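SusD homolog (Bacteroides thetaiotaomicron VPI-5482, PDB 3IV0) is of unknown function but, as a SusD-family outer-membrane protein, probably binds glycans at the cell surface for uptake. Local coordinates at residues Gln100-Leu105 with Ala125-Met130; Ser134-Val139 with Met209-Leu214; Ala200-Val205 with Gly235-Arg240; Gln218-Ala221 with Gln226-Arg229. All coordinates share one frame; numbering follows the deposited sequence. Where two conformers were deposited one is given.

Overall arrangement
The four contacts join four helices of a largely helical single chain whose family belongs to the TPR clan. Contact 1 pairs helix 93-108 with helix 117-142; contact 2 passes from 117-142 to 202-219, its centre about 16 Å from that of contact 1. Contacts 3 and 4 both pair helix 202-219 with 224-238, at the far ends and near the turn respectively, with centres about 20 Å apart. Contact 1 closes before the others open, contacts 2 and 3 alternate along the chain, and contact 4 falls between the segments of contact 3. F129 packing on S204 and L214 packing on Y228 tie neighbouring contacts together, so the helices pack as one connected part of the fold.

Contact 1. Residues Gln100-Leu105 with Ala125-Met130; sequences QDANIL and AEAIFM
A127 faces A102 across two helices that come unusually close: their CA atoms are only 5.1 Å apart, the shortest CA separation between 100-105 and 125-130. The close approach is consistent with a small side chain on each helix here. The CB atoms of A102 and A127 lie 4.3 Å apart, and A102 CB comes nearer still to the backbone, 3.6 Å from A127 O, so that the methyl rests against the carbonyl of the opposing helix instead of meeting the other methyl end on. The contact is van der Waals packing, methyl on methyl and methyl on a backbone carbonyl, and the two segments bury 137 Å² between them, with A127 contributing about half.

L105, one helical turn beyond A102, supplies the second touch. Its CD2 branch reaches A127 CB at 3.8 Å, giving this methyl a leucine neighbour as well as an alanine one. With CG set anti to the backbone N (chi1 -179°), the isobutyl group extends from the helix surface across to the other helix and brings that branch into contact. All three residues are buried.

The segments run in nearly opposite directions on helices 93-108 and 117-142. A hydrogen bond from R131 NH1 to N103 OD1 adds a polar link between the same two helices. On other sides of 117-142, E126 forms a salt bridge with R199 and a hydrogen bond with Y30 of helix 19-39, while I128 packs on L176 of helix 174-178 and F129 meets F266 of strand 264-268 edge-to-face.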
loop_
_atom_site.group_PDB
_atom_site.type_symbol
_atom_site.label_atom_id
_atom_site.label_comp_id
_atom_site.label_asym_id
_atom_site.label_seq_id
_atom_site.Cartn_x
_atom_site.Cartn_y
_atom_site.Cartn_z
ATOM N N GLN A 100 -18.992 -0.934 5.300
ATOM C CA GLN A 100 -20.351 -0.829 5.819
ATOM C C GLN A 100 -20.421 0.146 6.999
ATOM O O GLN A 100 -21.403 0.879 7.132
ATOM C CB GLN A 100 -20.902 -2.208 6.206
ATOM C CG GLN A 100 -22.179 -2.179 7.055
ATOM C CD GLN A 100 -23.413 -1.655 6.317
ATOM O OE1 GLN A 100 -23.736 -0.457 6.358
ATOM N NE2 GLN A 100 -24.129 -2.563 5.666
ATOM N N ASP A 101 -19.416 0.177 7.869
ATOM C CA ASP A 101 -19.391 1.164 8.941
ATOM C C ASP A 101 -19.233 2.580 8.410
ATOM O O ASP A 101 -19.853 3.533 8.927
ATOM C CB ASP A 101 -18.393 0.787 10.013
ATOM C CG ASP A 101 -18.866 -0.422 10.824
ATOM O OD1 ASP A 101 -20.081 -0.764 10.777
ATOM O OD2 ASP A 101 -18.040 -1.047 11.498
ATOM N N ALA A 102 -18.431 2.776 7.362
ATOM C CA ALA A 102 -18.372 4.082 6.716
ATOM C C ALA A 102 -19.742 4.474 6.201
ATOM O O ALA A 102 -20.157 5.615 6.356
ATOM C CB ALA A 102 -17.319 4.106 5.558
ATOM N N ASN A 103 -20.412 3.545 5.537
ATOM C CA ASN A 103 -21.756 3.818 5.029
ATOM C C ASN A 103 -22.697 4.236 6.154
ATOM O O ASN A 103 -23.494 5.179 5.997
ATOM C CB ASN A 103 -22.306 2.600 4.283
ATOM C CG ASN A 103 -21.570 2.304 2.969
ATOM O OD1 ASN A 103 -20.896 3.166 2.413
ATOM N ND2 ASN A 103 -21.742 1.106 2.461
ATOM N N ILE A 104 -22.619 3.541 7.284
ATOM C CA ILE A 104 -23.432 3.875 8.444
ATOM C C ILE A 104 -23.116 5.255 8.961
ATOM O O ILE A 104 -24.013 6.062 9.181
ATOM C CB ILE A 104 -23.299 2.820 9.546
ATOM C CG1 ILE A 104 -23.959 1.510 9.109
ATOM C CG2 ILE A 104 -23.889 3.347 10.885
ATOM C CD1 ILE A 104 -23.573 0.309 9.887
ATOM N N LEU A 105 -21.852 5.557 9.195
ATOM C CA LEU A 105 -21.500 6.889 9.691
ATOM C C LEU A 105 -22.042 7.958 8.752
ATOM O O LEU A 105 -22.606 8.980 9.187
ATOM C CB LEU A 105 -19.971 7.019 9.872
ATOM C CG LEU A 105 -19.480 8.369 10.413
ATOM C CD1 LEU A 105 -18.157 8.261 11.182
ATOM C CD2 LEU A 105 -19.288 9.393 9.319
ATOM N N ALA A 125 -15.562 13.258 5.847
ATOM C CA ALA A 125 -14.456 13.190 4.871
ATOM C C ALA A 125 -13.557 11.994 5.138
ATOM O O ALA A 125 -13.160 11.274 4.187
ATOM C CB ALA A 125 -13.651 14.450 4.902
ATOM N N GLU A 126 -13.235 11.734 6.397
ATOM C CA GLU A 126 -12.438 10.588 6.738
ATOM C C GLU A 126 -13.114 9.273 6.425
ATOM O O GLU A 126 -12.475 8.326 5.918
ATOM C CB GLU A 126 -12.068 10.625 8.228
ATOM C CG GLU A 126 -11.148 11.721 8.627
ATOM C CD GLU A 126 -10.740 11.592 10.060
ATOM O OE1 GLU A 126 -10.085 10.600 10.399
ATOM O OE2 GLU A 126 -11.091 12.456 10.887
ATOM N N ALA A 127 -14.419 9.193 6.646
ATOM C CA ALA A 127 -15.156 7.993 6.339
ATOM C C ALA A 127 -15.202 7.764 4.825
ATOM O O ALA A 127 -15.071 6.610 4.378
ATOM C CB ALA A 127 -16.605 8.088 6.913
ATOM N N ILE A 128 -15.402 8.818 4.043
ATOM C CA ILE A 128 -15.365 8.675 2.585
ATOM C C ILE A 128 -13.979 8.227 2.143
ATOM O O ILE A 128 -13.855 7.337 1.281
ATOM C CB ILE A 128 -15.730 9.977 1.913
ATOM C CG1 ILE A 128 -17.213 10.261 2.137
ATOM C CG2 ILE A 128 -15.427 9.926 0.387
ATOM C CD1 ILE A 128 -17.604 11.741 1.956
ATOM N N PHE A 129 -12.928 8.801 2.709
ATOM C CA PHE A 129 -11.585 8.367 2.397
ATOM C C PHE A 129 -11.381 6.886 2.704
ATOM O O PHE A 129 -10.868 6.119 1.859
ATOM C CB PHE A 129 -10.529 9.206 3.119
ATOM C CG PHE A 129 -9.128 8.678 2.937
ATOM C CD1 PHE A 129 -8.443 8.902 1.743
ATOM C CD2 PHE A 129 -8.532 7.898 3.904
ATOM C CE1 PHE A 129 -7.180 8.376 1.551
ATOM C CE2 PHE A 129 -7.259 7.363 3.704
ATOM C CZ PHE A 129 -6.581 7.626 2.525
HETATM N N MSE A 130 -11.776 6.434 3.874
HETATM C CA MSE A 130 -11.536 5.092 4.278
HETATM C C MSE A 130 -12.366 4.122 3.504
HETATM O O MSE A 130 -11.896 3.009 3.222
HETATM C CB MSE A 130 -11.751 4.943 5.797
HETATM C CG MSE A 130 -10.636 5.641 6.574
HETATM SE SE MSE A 130 -8.825 5.130 6.183
HETATM C CE MSE A 130 -8.917 3.375 6.751
#

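Contact 2. Residues Ser134-Val139 with Met209-Leu214; sequences SYFFIV and MMHINL
F136 overlaps the H211 methylene with the tip of its ring and I212 CG1 with the CD1 side, between two helices whose nearest CA atoms, those of F136 and I212, are 7.1 Å apart. The CZ atom lies 3.6 Å from H211 CB, and CE2 is nearly as close to the same methylene. Along the other side of the ring, CD1 meets I212 CG1 at 3.8 Å. CG is placed anti to the backbone N (chi1 178°), which directs the ring from helix 117-142 onto helix 202-219.

The F136 and H211 rings meet rim to rim, with centroids 6.0 Å apart and planes inclined at 69°; neither covers the other's face, so this is aromatic packing without a stack. F136 and I212 instead slide past one another in opposite directions. Within the second helix, N213 ND2 donates to M209 O at 2.9 Å, from the opposite face of that carbonyl to N213 N. One backbone oxygen thus takes two N-H groups, while N213 OD1 is engaged by N230 of helix 224-238.

W215 meets F136 edge-to-face, and F365 and H428 pack against H211, enlarging the aromatic cluster. Segments 134-139 and 209-214 run in much the same direction, and this side-by-side packing of roughly parallel helices in the buried core is consistent with the TPR-related helical architecture of the SusD family.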
loop_
_atom_site.group_PDB
_atom_site.type_symbol
_atom_site.label_atom_id
_atom_site.label_comp_id
_atom_site.label_asym_id
_atom_site.label_seq_id
_atom_site.Cartn_x
_atom_site.Cartn_y
_atom_site.Cartn_z
ATOM N N SER A 134 -10.600 1.298 1.174
ATOM C CA SER A 134 -10.976 -0.111 1.311
ATOM C C SER A 134 -11.388 -0.666 -0.041
ATOM O O SER A 134 -10.939 -1.770 -0.405
ATOM C CB SER A 134 -12.102 -0.271 2.333
ATOM O OG SER A 134 -11.671 0.127 3.632
ATOM N N TYR A 135 -12.257 0.047 -0.774
ATOM C CA TYR A 135 -12.638 -0.404 -2.101
ATOM C C TYR A 135 -11.410 -0.526 -2.997
ATOM O O TYR A 135 -11.266 -1.500 -3.753
ATOM C CB TYR A 135 -13.665 0.541 -2.766
ATOM C CG TYR A 135 -15.094 0.160 -2.413
ATOM C CD1 TYR A 135 -15.589 -1.071 -2.762
ATOM C CD2 TYR A 135 -15.923 1.033 -1.754
ATOM C CE1 TYR A 135 -16.884 -1.444 -2.446
ATOM C CE2 TYR A 135 -17.223 0.667 -1.427
ATOM C CZ TYR A 135 -17.673 -0.574 -1.757
ATOM O OH TYR A 135 -18.979 -0.985 -1.447
ATOM N N PHE A 136 -10.514 0.450 -2.960
ATOM C CA PHE A 136 -9.293 0.371 -3.758
ATOM C C PHE A 136 -8.487 -0.849 -3.405
ATOM O O PHE A 136 -8.043 -1.566 -4.311
ATOM C CB PHE A 136 -8.463 1.616 -3.595
ATOM C CG PHE A 136 -7.159 1.591 -4.354
ATOM C CD1 PHE A 136 -7.151 1.493 -5.733
ATOM C CD2 PHE A 136 -5.964 1.735 -3.695
ATOM C CE1 PHE A 136 -5.950 1.527 -6.440
ATOM C CE2 PHE A 136 -4.740 1.744 -4.415
ATOM C CZ PHE A 136 -4.770 1.633 -5.790
ATOM N N PHE A 137 -8.296 -1.122 -2.124
ATOM C CA PHE A 137 -7.504 -2.282 -1.733
ATOM C C PHE A 137 -8.128 -3.583 -2.201
ATOM O O PHE A 137 -7.414 -4.532 -2.616
ATOM C CB PHE A 137 -7.315 -2.299 -0.207
ATOM C CG PHE A 137 -6.044 -1.623 0.253
ATOM C CD1 PHE A 137 -5.681 -0.382 -0.214
ATOM C CD2 PHE A 137 -5.216 -2.256 1.156
ATOM C CE1 PHE A 137 -4.503 0.199 0.204
ATOM C CE2 PHE A 137 -4.033 -1.679 1.573
ATOM C CZ PHE A 137 -3.692 -0.436 1.094
ATOM N N ILE A 138 -9.450 -3.711 -2.144
ATOM C CA ILE A 138 -10.057 -4.956 -2.587
ATOM C C ILE A 138 -10.133 -5.072 -4.112
ATOM O O ILE A 138 -10.082 -6.176 -4.648
ATOM C CB ILE A 138 -11.410 -5.263 -1.912
ATOM C CG1 ILE A 138 -12.489 -4.210 -2.140
ATOM C CG2 ILE A 138 -11.180 -5.529 -0.427
ATOM C CD1 ILE A 138 -13.895 -4.619 -1.623
ATOM N N VAL A 139 -10.246 -3.961 -4.827
ATOM C CA VAL A 139 -10.145 -4.026 -6.291
ATOM C C VAL A 139 -8.757 -4.512 -6.675
ATOM O O VAL A 139 -8.592 -5.390 -7.562
ATOM C CB VAL A 139 -10.434 -2.670 -6.939
ATOM C CG1 VAL A 139 -9.968 -2.674 -8.403
ATOM C CG2 VAL A 139 -11.954 -2.382 -6.858
HETATM N N MSE A 209 -5.951 9.116 -4.721
HETATM C CA MSE A 209 -6.475 9.465 -6.032
HETATM C C MSE A 209 -5.477 9.239 -7.132
HETATM O O MSE A 209 -5.843 8.809 -8.227
HETATM C CB MSE A 209 -6.968 10.900 -6.034
HETATM C CG MSE A 209 -8.247 11.167 -5.188
HETATM SE SE MSE A 209 -8.853 12.982 -5.243
HETATM C CE MSE A 209 -9.603 13.054 -7.089
HETATM N N MSE A 210 -4.195 9.484 -6.843
HETATM C CA MSE A 210 -3.173 9.212 -7.838
HETATM C C MSE A 210 -3.080 7.733 -8.147
HETATM O O MSE A 210 -3.023 7.338 -9.306
HETATM C CB MSE A 210 -1.810 9.748 -7.418
HETATM C CG MSE A 210 -1.807 11.222 -7.191
HETATM SE SE MSE A 210 -0.183 11.965 -6.377
HETATM C CE MSE A 210 0.881 11.870 -7.799
ATOM N N HIS A 211 -3.146 6.901 -7.106
ATOM C CA HIS A 211 -3.123 5.462 -7.298
ATOM C C HIS A 211 -4.335 4.976 -8.079
ATOM O O HIS A 211 -4.209 4.156 -8.985
ATOM C CB HIS A 211 -3.084 4.778 -5.943
ATOM C CG HIS A 211 -1.719 4.498 -5.477
ATOM N ND1 HIS A 211 -0.917 5.413 -4.817
ATOM C CD2 HIS A 211 -1.004 3.366 -5.600
ATOM C CE1 HIS A 211 0.252 4.834 -4.561
ATOM N NE2 HIS A 211 0.214 3.598 -5.023
ATOM N N ILE A 212 -5.511 5.497 -7.777
ATOM C CA ILE A 212 -6.725 5.046 -8.458
ATOM C C ILE A 212 -6.645 5.408 -9.939
ATOM O O ILE A 212 -6.914 4.559 -10.812
ATOM C CB ILE A 212 -7.986 5.623 -7.797
ATOM C CG1 ILE A 212 -8.225 5.032 -6.421
ATOM C CG2 ILE A 212 -9.222 5.372 -8.689
ATOM C CD1 ILE A 212 -9.288 5.780 -5.622
ATOM N N ASN A 213 -6.244 6.632 -10.253
ATOM C CA ASN A 213 -6.054 7.024 -11.655
ATOM C C ASN A 213 -5.079 6.096 -12.369
ATOM O O ASN A 213 -5.295 5.722 -13.516
ATOM C CB ASN A 213 -5.555 8.448 -11.731
ATOM C CG ASN A 213 -6.686 9.459 -11.733
ATOM O OD1 ASN A 213 -7.442 9.565 -12.710
ATOM N ND2 ASN A 213 -6.825 10.198 -10.637
ATOM N N LEU A 214 -3.978 5.728 -11.725
ATOM C CA LEU A 214 -2.966 4.901 -12.379
ATOM C C LEU A 214 -3.430 3.462 -12.581
ATOM O O LEU A 214 -3.030 2.802 -13.553
ATOM C CB LEU A 214 -1.637 4.995 -11.636
ATOM C CG LEU A 214 -1.005 6.401 -11.750
ATOM C CD1 LEU A 214 0.120 6.541 -10.744
ATOM C CD2 LEU A 214 -0.466 6.629 -13.172
#

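Contact 3. Residues Ala200-Val205 with Gly235-Arg240; sequences ASRGSV and GEELER
R202 grips E237 side-on, with two nitrogens converging on a single oxygen: NE and NH2 of R202 each lie 2.9 Å from E237 OE2. That oxygen sits practically in the guanidinium plane, but the carboxylate is turned 73° from it. NE arrives on the anti side of OE2, somewhat out of the carboxylate plane, whereas NH2 approaches from 61° above it. Both bonds are bent, N-H...OE2 being about 145° at NE. The result is a forked salt bridge, not a bidentate pairing using both carboxylate oxygens.

E237's other oxygen is taken from within its own segment, R240 NH1 donating to E237 OE1 at 2.9 Å. The carboxylate therefore lies between two arginines in a salt-bridge network, which would be expected to favour its ionised form. E236 O lies over the centre of the R240 guanidinium, on one of its faces. R202 reaches across with its chain extended from CG to NE, while E237 bends at chi2 to bring its carboxylate to the meeting point.

Behind R202, S201 and S204 form a capping box at the start of helix 202-219. S201 N donates to S204 OG at 2.9 Å, and S204 N returns a bond to S201 OG at 3.2 Å, fixing the first turn that carries the arginine.

W188 packs against both R202 and E237, and P187 makes a backbone hydrogen bond with R202. S204 OG also bonds L265 O in strand segment 264-268. Beyond, L238 packs on Y367 and A370 of helix 367-381, and V205 rests on L176 and L177 of helix 174-178.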
loop_
_atom_site.group_PDB
_atom_site.type_symbol
_atom_site.label_atom_id
_atom_site.label_comp_id
_atom_site.label_asym_id
_atom_site.label_seq_id
_atom_site.Cartn_x
_atom_site.Cartn_y
_atom_site.Cartn_z
ATOM N N ALA A 200 -6.701 10.423 8.139
ATOM C CA ALA A 200 -6.631 10.943 6.788
ATOM C C ALA A 200 -6.414 12.455 6.750
ATOM O O ALA A 200 -7.122 13.208 7.431
ATOM C CB ALA A 200 -7.937 10.594 6.017
ATOM N N SER A 201 -5.469 12.898 5.923
ATOM C CA SER A 201 -5.202 14.295 5.646
ATOM C C SER A 201 -5.482 14.565 4.169
ATOM O O SER A 201 -5.798 13.649 3.392
ATOM C CB SER A 201 -3.745 14.621 5.923
ATOM O OG SER A 201 -2.897 14.023 4.921
ATOM N N ARG A 202 -5.312 15.816 3.759
ATOM C CA ARG A 202 -5.438 16.172 2.349
ATOM C C ARG A 202 -4.457 15.349 1.510
ATOM O O ARG A 202 -4.762 14.908 0.409
ATOM C CB ARG A 202 -5.224 17.684 2.161
ATOM C CG ARG A 202 -5.583 18.212 0.757
ATOM C CD ARG A 202 -5.397 19.744 0.702
ATOM N NE ARG A 202 -5.810 20.344 -0.582
ATOM C CZ ARG A 202 -7.062 20.628 -0.900
ATOM N NH1 ARG A 202 -8.051 20.313 -0.098
ATOM N NH2 ARG A 202 -7.334 21.184 -2.072
ATOM N N GLY A 203 -3.241 15.194 2.009
ATOM C CA GLY A 203 -2.229 14.363 1.345
ATOM C C GLY A 203 -2.599 12.908 1.196
ATOM O O GLY A 203 -2.331 12.286 0.161
ATOM N N SER A 204 -3.291 12.342 2.177
ATOM C CA SER A 204 -3.792 10.982 2.080
ATOM C C SER A 204 -4.732 10.853 0.856
ATOM O O SER A 204 -4.645 9.898 0.049
ATOM C CB SER A 204 -4.585 10.615 3.319
ATOM O OG SER A 204 -3.896 10.882 4.518
ATOM N N VAL A 205 -5.660 11.806 0.762
ATOM C CA VAL A 205 -6.619 11.844 -0.323
ATOM C C VAL A 205 -5.925 11.960 -1.670
ATOM O O VAL A 205 -6.251 11.214 -2.595
ATOM C CB VAL A 205 -7.646 12.985 -0.152
ATOM C CG1 VAL A 205 -8.561 13.089 -1.373
ATOM C CG2 VAL A 205 -8.496 12.775 1.154
ATOM N N GLY A 235 -0.608 16.006 -8.597
ATOM C CA GLY A 235 0.772 16.359 -8.225
ATOM C C GLY A 235 0.962 17.844 -8.010
ATOM O O GLY A 235 1.635 18.279 -7.093
ATOM N N GLU A 236 0.393 18.638 -8.903
ATOM C CA GLU A 236 0.462 20.081 -8.784
ATOM C C GLU A 236 -0.197 20.519 -7.489
ATOM O O GLU A 236 0.316 21.381 -6.783
ATOM C CB GLU A 236 -0.203 20.732 -10.008
ATOM C CG GLU A 236 0.633 20.589 -11.263
ATOM C CD GLU A 236 -0.077 20.944 -12.567
ATOM O OE1 GLU A 236 -1.295 21.176 -12.570
ATOM O OE2 GLU A 236 0.614 20.942 -13.606
ATOM N N GLU A 237 -1.312 19.899 -7.131
ATOM C CA GLU A 237 -1.967 20.195 -5.864
ATOM C C GLU A 237 -1.141 19.727 -4.665
ATOM O O GLU A 237 -1.003 20.464 -3.682
ATOM C CB GLU A 237 -3.365 19.580 -5.817
ATOM C CG GLU A 237 -4.116 19.791 -4.498
ATOM C CD GLU A 237 -4.414 21.230 -4.195
ATOM O OE1 GLU A 237 -4.411 22.073 -5.112
ATOM O OE2 GLU A 237 -4.661 21.535 -3.021
ATOM N N LEU A 238 -0.575 18.522 -4.746
ATOM C CA LEU A 238 0.300 18.031 -3.688
ATOM C C LEU A 238 1.389 19.046 -3.369
ATOM O O LEU A 238 1.732 19.273 -2.204
ATOM C CB LEU A 238 0.929 16.725 -4.122
ATOM C CG LEU A 238 1.896 16.097 -3.129
ATOM C CD1 LEU A 238 1.162 15.700 -1.877
ATOM C CD2 LEU A 238 2.622 14.916 -3.791
ATOM N N GLU A 239 1.935 19.669 -4.401
ATOM C CA GLU A 239 3.057 20.577 -4.236
ATOM C C GLU A 239 2.642 21.961 -3.761
ATOM O O GLU A 239 3.494 22.847 -3.629
ATOM C CB GLU A 239 3.850 20.647 -5.531
ATOM C CG GLU A 239 4.632 19.361 -5.784
ATOM C CD GLU A 239 5.556 19.044 -4.627
ATOM O OE1 GLU A 239 6.690 19.572 -4.592
ATOM O OE2 GLU A 239 5.135 18.309 -3.718
ATOM N N ARG A 240 1.374 22.145 -3.458
ATOM C CA ARG A 240 0.888 23.350 -2.758
ATOM C C ARG A 240 0.830 23.158 -1.231
ATOM O O ARG A 240 0.281 23.986 -0.482
ATOM C CB ARG A 240 -0.500 23.735 -3.288
ATOM C CG ARG A 240 -0.478 24.119 -4.754
ATOM C CD ARG A 240 -1.832 24.511 -5.318
ATOM N NE ARG A 240 -1.653 24.735 -6.744
ATOM C CZ ARG A 240 -2.184 24.011 -7.722
ATOM N NH1 ARG A 240 -3.062 23.028 -7.498
ATOM N NH2 ARG A 240 -1.878 24.336 -8.965
#

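Contact 4. Residues Gln218-Ala221 with Gln226-Arg229; sequences QFDA and QYYR
D220 and Y227 close a helical hairpin near its turn, D220 being the first residue to leave helical geometry after helix 202-219 and Y227 standing in the first turn of helix 224-238. The polar link is one short hydrogen bond, Y227 OH donating to D220 OD2 at 2.6 Å. The same hydroxyl is hydrogen-bonded to Q167 NE2 of helix 162-167, so it joins the hairpin to a third helix.

Packing contacts lie beside that bond, along the CE2 edge of the ring. The edge of the Y227 ring meets the D220 backbone, with CE2 3.5 Å from D220 O, which lies near the ring plane. D220 CB stands 3.9 Å from the same CE2, so the aspartate lines the tyrosine's edge through its methylene and carbonyl as well as its carboxylate. The two side chains cross at about a right angle.

One torsion explains the meeting: D220 carries CG anti to its N (chi1 -172°), sending the carboxylate over to the tyrosine. Elsewhere on the ring, N213 and L216 of helix 202-219 pack against Y227. The carboxylate and ring planes are inclined at 55°, and D220 OD2 receives the hydroxyl with its anti lone pair, pointing away from OD1.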
loop_
_atom_site.group_PDB
_atom_site.type_symbol
_atom_site.label_atom_id
_atom_site.label_comp_id
_atom_site.label_asym_id
_atom_site.label_seq_id
_atom_site.Cartn_x
_atom_site.Cartn_y
_atom_site.Cartn_z
ATOM N N GLN A 218 -4.395 1.334 -16.616
ATOM C CA GLN A 218 -4.202 -0.033 -17.047
ATOM C C GLN A 218 -5.507 -0.682 -17.488
ATOM O O GLN A 218 -5.546 -1.417 -18.478
ATOM C CB GLN A 218 -3.632 -0.865 -15.897
ATOM C CG GLN A 218 -3.429 -2.341 -16.223
ATOM C CD GLN A 218 -2.497 -2.594 -17.398
ATOM O OE1 GLN A 218 -1.474 -1.899 -17.601
ATOM N NE2 GLN A 218 -2.832 -3.617 -18.161
ATOM N N PHE A 219 -6.581 -0.467 -16.739
ATOM C CA PHE A 219 -7.808 -1.230 -16.917
ATOM C C PHE A 219 -8.900 -0.506 -17.674
ATOM O O PHE A 219 -9.914 -1.105 -18.010
ATOM C CB PHE A 219 -8.269 -1.792 -15.568
ATOM C CG PHE A 219 -7.329 -2.816 -15.034
ATOM C CD1 PHE A 219 -7.334 -4.083 -15.551
ATOM C CD2 PHE A 219 -6.404 -2.506 -14.061
ATOM C CE1 PHE A 219 -6.451 -5.035 -15.086
ATOM C CE2 PHE A 219 -5.521 -3.456 -13.599
ATOM C CZ PHE A 219 -5.555 -4.719 -14.118
ATOM N N ASP A 220 -8.705 0.784 -17.937
ATOM C CA ASP A 220 -9.555 1.556 -18.842
ATOM C C ASP A 220 -8.651 2.398 -19.760
ATOM O O ASP A 220 -8.747 3.624 -19.852
ATOM C CB ASP A 220 -10.503 2.427 -18.061
ATOM C CG ASP A 220 -11.546 3.101 -18.933
ATOM O OD1 ASP A 220 -12.058 2.445 -19.881
ATOM O OD2 ASP A 220 -11.885 4.266 -18.669
ATOM N N ALA A 221 -7.788 1.696 -20.458
ATOM C CA ALA A 221 -6.717 2.340 -21.190
ATOM C C ALA A 221 -7.172 3.297 -22.278
ATOM O O ALA A 221 -6.419 4.189 -22.665
ATOM C CB ALA A 221 -5.790 1.301 -21.772
ATOM N N GLN A 226 -6.429 11.116 -20.062
ATOM C CA GLN A 226 -7.099 11.830 -19.032
ATOM C C GLN A 226 -6.665 11.375 -17.632
ATOM O O GLN A 226 -6.503 12.191 -16.765
ATOM C CB GLN A 226 -8.626 11.722 -19.142
ATOM C CG GLN A 226 -9.356 12.629 -18.179
ATOM C CD GLN A 226 -9.008 14.106 -18.375
ATOM O OE1 GLN A 226 -9.230 14.652 -19.454
ATOM N NE2 GLN A 226 -8.440 14.751 -17.348
ATOM N N TYR A 227 -6.536 10.075 -17.414
ATOM C CA TYR A 227 -6.104 9.636 -16.078
ATOM C C TYR A 227 -4.713 10.161 -15.743
ATOM O O TYR A 227 -4.469 10.614 -14.620
ATOM C CB TYR A 227 -6.170 8.107 -15.980
ATOM C CG TYR A 227 -7.579 7.542 -16.205
ATOM C CD1 TYR A 227 -8.662 8.051 -15.535
ATOM C CD2 TYR A 227 -7.799 6.471 -17.082
ATOM C CE1 TYR A 227 -9.953 7.539 -15.746
ATOM C CE2 TYR A 227 -9.090 5.981 -17.288
ATOM C CZ TYR A 227 -10.134 6.529 -16.629
ATOM O OH TYR A 227 -11.424 6.043 -16.805
ATOM N N TYR A 228 -3.784 10.102 -16.681
ATOM C CA TYR A 228 -2.466 10.655 -16.451
ATOM C C TYR A 228 -2.533 12.160 -16.201
ATOM O O TYR A 228 -1.875 12.668 -15.305
ATOM C CB TYR A 228 -1.527 10.352 -17.628
ATOM C CG TYR A 228 -0.941 8.953 -17.670
ATOM C CD1 TYR A 228 -0.290 8.392 -16.579
ATOM C CD2 TYR A 228 -0.942 8.222 -18.854
ATOM C CE1 TYR A 228 0.318 7.155 -16.667
ATOM C CE2 TYR A 228 -0.347 6.989 -18.937
ATOM C CZ TYR A 228 0.297 6.450 -17.848
ATOM O OH TYR A 228 0.915 5.215 -17.944
ATOM N N ARG A 229 -3.362 12.879 -16.942
ATOM C CA ARG A 229 -3.538 14.292 -16.678
ATOM C C ARG A 229 -4.070 14.554 -15.284
ATOM O O ARG A 229 -3.728 15.547 -14.614
ATOM C CB ARG A 229 -4.439 14.934 -17.759
ATOM C CG ARG A 229 -3.754 15.138 -19.076
ATOM C CD ARG A 229 -4.718 15.789 -20.073
ATOM N NE ARG A 229 -4.042 16.027 -21.337
ATOM C CZ ARG A 229 -4.665 16.364 -22.456
ATOM N NH1 ARG A 229 -5.985 16.515 -22.469
ATOM N NH2 ARG A 229 -3.966 16.553 -23.562
#